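Local coordinates for monoamine oxidase regulatory protein, putative (Archaeoglobus fulgidus, PDB 1Q6W), which is of unproven function but, as a MaoC-like protein with the hot dog fold, probably acts as a hydratase or dehydratase on acyl thioesters, at residues E22-L27 / D80-S85. Numbering follows the deposited sequence.
Sequences EKIEGL and DQVILS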
ATOM      1  N   GLU A  22       2.523 -13.589 -18.877  1.00 48.15           N
ATOM      2  CA  GLU A  22       1.396 -14.229 -18.214  1.00 52.61           C
ATOM      3  C   GLU A  22       0.624 -13.157 -17.449  1.00 52.67           C
ATOM      4  O   GLU A  22       1.217 -12.296 -16.791  1.00 50.35           O
ATOM      5  CB  GLU A  22       1.876 -15.301 -17.244  1.00101.86           C
ATOM      6  CG  GLU A  22       2.645 -16.430 -17.896  1.00111.33           C
ATOM      7  CD  GLU A  22       2.901 -17.589 -16.943  1.00116.64           C
ATOM      8  OE1 GLU A  22       1.922 -18.263 -16.554  1.00121.29           O
ATOM      9  OE2 GLU A  22       4.075 -17.827 -16.581  1.00122.51           O
ATOM     10  N   LYS A  23      -0.697 -13.207 -17.542  1.00 43.81           N
ATOM     11  CA  LYS A  23      -1.530 -12.233 -16.869  1.00 43.75           C
ATOM     12  C   LYS A  23      -2.555 -12.894 -15.942  1.00 40.22           C
ATOM     13  O   LYS A  23      -3.106 -13.943 -16.252  1.00 40.13           O
ATOM     14  CB  LYS A  23      -2.243 -11.342 -17.910  1.00 61.45           C
ATOM     15  CG  LYS A  23      -3.092 -10.242 -17.282  1.00 65.90           C
ATOM     16  CD  LYS A  23      -3.749  -9.334 -18.308  1.00 70.99           C
ATOM     17  CE  LYS A  23      -2.752  -8.385 -18.948  1.00 75.57           C
ATOM     18  NZ  LYS A  23      -3.438  -7.404 -19.832  1.00 84.40           N
ATOM     19  N   ILE A  24      -2.796 -12.265 -14.799  1.00 49.43           N
ATOM     20  CA  ILE A  24      -3.758 -12.761 -13.825  1.00 48.86           C
ATOM     21  C   ILE A  24      -4.926 -11.786 -13.753  1.00 46.96           C
ATOM     22  O   ILE A  24      -4.726 -10.583 -13.605  1.00 46.10           O
ATOM     23  CB  ILE A  24      -3.129 -12.881 -12.426  1.00 45.96           C
ATOM     24  CG1 ILE A  24      -1.961 -13.862 -12.469  1.00 43.79           C
ATOM     25  CG2 ILE A  24      -4.161 -13.366 -11.433  1.00 44.52           C
ATOM     26  CD1 ILE A  24      -1.125 -13.865 -11.216  1.00 44.17           C
ATOM     27  N   GLU A  25      -6.143 -12.314 -13.848  1.00 43.02           N
ATOM     28  CA  GLU A  25      -7.347 -11.496 -13.823  1.00 42.92           C
ATOM     29  C   GLU A  25      -8.059 -11.670 -12.486  1.00 39.40           C
ATOM     30  O   GLU A  25      -8.555 -12.747 -12.174  1.00 39.39           O
ATOM     31  CB  GLU A  25      -8.270 -11.917 -14.967  1.00104.15           C
ATOM     32  CG  GLU A  25      -9.108 -10.796 -15.546  1.00116.51           C
ATOM     33  CD  GLU A  25      -8.281  -9.798 -16.333  1.00123.03           C
ATOM     34  OE1 GLU A  25      -7.380  -9.172 -15.741  1.00128.43           O
ATOM     35  OE2 GLU A  25      -8.528  -9.641 -17.548  1.00129.52           O
ATOM     36  N   GLY A  26      -8.110 -10.613 -11.686  1.00 35.19           N
ATOM     37  CA  GLY A  26      -8.768 -10.693 -10.397  1.00 30.18           C
ATOM     38  C   GLY A  26     -10.283 -10.569 -10.507  1.00 31.57           C
ATOM     39  O   GLY A  26     -10.821 -10.082 -11.517  1.00 29.82           O
ATOM     40  N   LEU A  27     -10.984 -11.012  -9.467  1.00 41.39           N
ATOM     41  CA  LEU A  27     -12.435 -10.966  -9.451  1.00 36.87           C
ATOM     42  C   LEU A  27     -12.891  -9.571  -9.016  1.00 34.49           C
ATOM     43  O   LEU A  27     -12.495  -9.079  -7.977  1.00 35.70           O
ATOM     44  CB  LEU A  27     -12.950 -12.072  -8.507  1.00 35.01           C
ATOM     45  CG  LEU A  27     -14.438 -12.335  -8.208  1.00 36.53           C
ATOM     46  CD1 LEU A  27     -14.885 -11.489  -7.034  1.00 35.77           C
ATOM     47  CD2 LEU A  27     -15.288 -12.084  -9.451  1.00 34.55           C
ATOM     48  N   ASP A  80      -3.924 -11.956  -5.755  1.00 36.49           N
ATOM     49  CA  ASP A  80      -3.323 -13.035  -4.991  1.00 37.31           C
ATOM     50  C   ASP A  80      -4.334 -14.158  -4.755  1.00 37.27           C
ATOM     51  O   ASP A  80      -3.976 -15.333  -4.705  1.00 34.64           O
ATOM     52  CB  ASP A  80      -2.800 -12.515  -3.658  1.00 86.86           C
ATOM     53  CG  ASP A  80      -1.809 -13.469  -3.016  1.00 92.16           C
ATOM     54  OD1 ASP A  80      -0.785 -13.793  -3.653  1.00 92.30           O
ATOM     55  OD2 ASP A  80      -2.049 -13.897  -1.870  1.00 93.87           O
ATOM     56  N   GLN A  81      -5.604 -13.789  -4.628  1.00 45.73           N
ATOM     57  CA  GLN A  81      -6.658 -14.766  -4.415  1.00 42.52           C
ATOM     58  C   GLN A  81      -6.676 -15.804  -5.540  1.00 39.27           C
ATOM     59  O   GLN A  81      -6.939 -16.976  -5.297  1.00 40.38           O
ATOM     60  CB  GLN A  81      -8.004 -14.056  -4.322  1.00 46.90           C
ATOM     61  CG  GLN A  81      -9.049 -14.831  -3.557  1.00 49.17           C
ATOM     62  CD  GLN A  81     -10.293 -14.007  -3.298  1.00 50.65           C
ATOM     63  OE1 GLN A  81     -10.208 -12.854  -2.886  1.00 51.89           O
ATOM     64  NE2 GLN A  81     -11.458 -14.595  -3.536  1.00 53.03           N
ATOM     65  N   VAL A  82      -6.393 -15.371  -6.766  1.00 35.42           N
ATOM     66  CA  VAL A  82      -6.369 -16.284  -7.900  1.00 34.33           C
ATOM     67  C   VAL A  82      -5.163 -17.229  -7.826  1.00 33.35           C
ATOM     68  O   VAL A  82      -5.278 -18.429  -8.097  1.00 34.03           O
ATOM     69  CB  VAL A  82      -6.313 -15.528  -9.233  1.00 29.11           C
ATOM     70  CG1 VAL A  82      -6.129 -16.494 -10.369  1.00 28.37           C
ATOM     71  CG2 VAL A  82      -7.591 -14.748  -9.431  1.00 29.94           C
ATOM     72  N   ILE A  83      -4.005 -16.690  -7.459  1.00 26.52           N
ATOM     73  CA  ILE A  83      -2.804 -17.509  -7.348  1.00 25.72           C
ATOM     74  C   ILE A  83      -2.999 -18.528  -6.236  1.00 24.73           C
ATOM     75  O   ILE A  83      -2.738 -19.715  -6.402  1.00 22.31           O
ATOM     76  CB  ILE A  83      -1.574 -16.631  -7.047  1.00 33.14           C
ATOM     77  CG1 ILE A  83      -1.261 -15.758  -8.265  1.00 34.01           C
ATOM     78  CG2 ILE A  83      -0.391 -17.494  -6.708  1.00 29.58           C
ATOM     79  CD1 ILE A  83      -0.145 -14.766  -8.022  1.00 43.41           C
ATOM     80  N   LEU A  84      -3.479 -18.043  -5.098  1.00 27.81           N
ATOM     81  CA  LEU A  84      -3.740 -18.860  -3.918  1.00 28.16           C
ATOM     82  C   LEU A  84      -4.625 -20.074  -4.172  1.00 31.43           C
ATOM     83  O   LEU A  84      -4.461 -21.115  -3.528  1.00 30.33           O
ATOM     84  CB  LEU A  84      -4.411 -18.007  -2.858  1.00 26.57           C
ATOM     85  CG  LEU A  84      -3.674 -17.769  -1.553  1.00 27.41           C
ATOM     86  CD1 LEU A  84      -2.165 -17.836  -1.764  1.00 25.48           C
ATOM     87  CD2 LEU A  84      -4.130 -16.398  -1.015  1.00 25.63           C
ATOM     88  N   SER A  85      -5.576 -19.953  -5.094  1.00 43.74           N
ATOM     89  CA  SER A  85      -6.453 -21.078  -5.356  1.00 45.80           C
ATOM     90  C   SER A  85      -6.061 -21.909  -6.563  1.00 46.97           C
ATOM     91  O   SER A  85      -6.809 -22.782  -6.983  1.00 49.34           O
ATOM     92  CB  SER A  85      -7.896 -20.599  -5.480  1.00 56.34           C
ATOM     93  OG  SER A  85      -7.947 -19.431  -6.257  1.00 55.69           O
TER
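Ile24 meets Val82 and Ile83 with separate branches; it carries the strand side of the contact, and Val82 most of the helix side. The side chain of Ile24 leaves the backbone toward the helix. Its CG1 stands beside the backbone N and anti to the carbonyl carbon (chi1 -61°). CG2, anti to the backbone N and beside the carbonyl carbon, packs on Val82, 3.8 Å from Val82 CB and as close to Val82 CG1. The side chains of Ile24 and Val82 run past each other in opposing senses. The longer branch of Ile24 ends at Ile83: the Ile24 CD1 methyl lies against the terminal CG1-CD1 bond of Ile83, 3.5 Å from Ile83 CD1, and the two isoleucine side chains are roughly perpendicular. Ile83 also touches Val89.

At Glu25 the bond to CB points away from the helix, and the poorly ordered side chain lies near Ser116 of strand 112-126. The backbone makes the contact instead: Glu25 O approaches Val82 CG2 to 3.5 Å. Gly26 follows with its bare CA, 4.3 Å from Val82 CG2 and 6.6 Å from Val82 CA, the nearest CA pair between the segments.

The strand axis passes 8.4 Å from the helix axis at 103°, nearly perpendicular. Strand 23-30 is an outermost strand of the chain's antiparallel sheet, held to strand 112-126 by backbone hydrogen bonds of Ile24 with Ala117 and Gly26 with Ala115. The last turn of helix 68-84 therefore rests on the sheet's margin, as expected for the central helix wrapped by the sheet in a hot dog fold; Asp80 and Leu84 pack on Phe47 of the second subunit. With 193 Å² buried, the direct contact is van der Waals packing, mostly aliphatic, without a directional polar link between the segments.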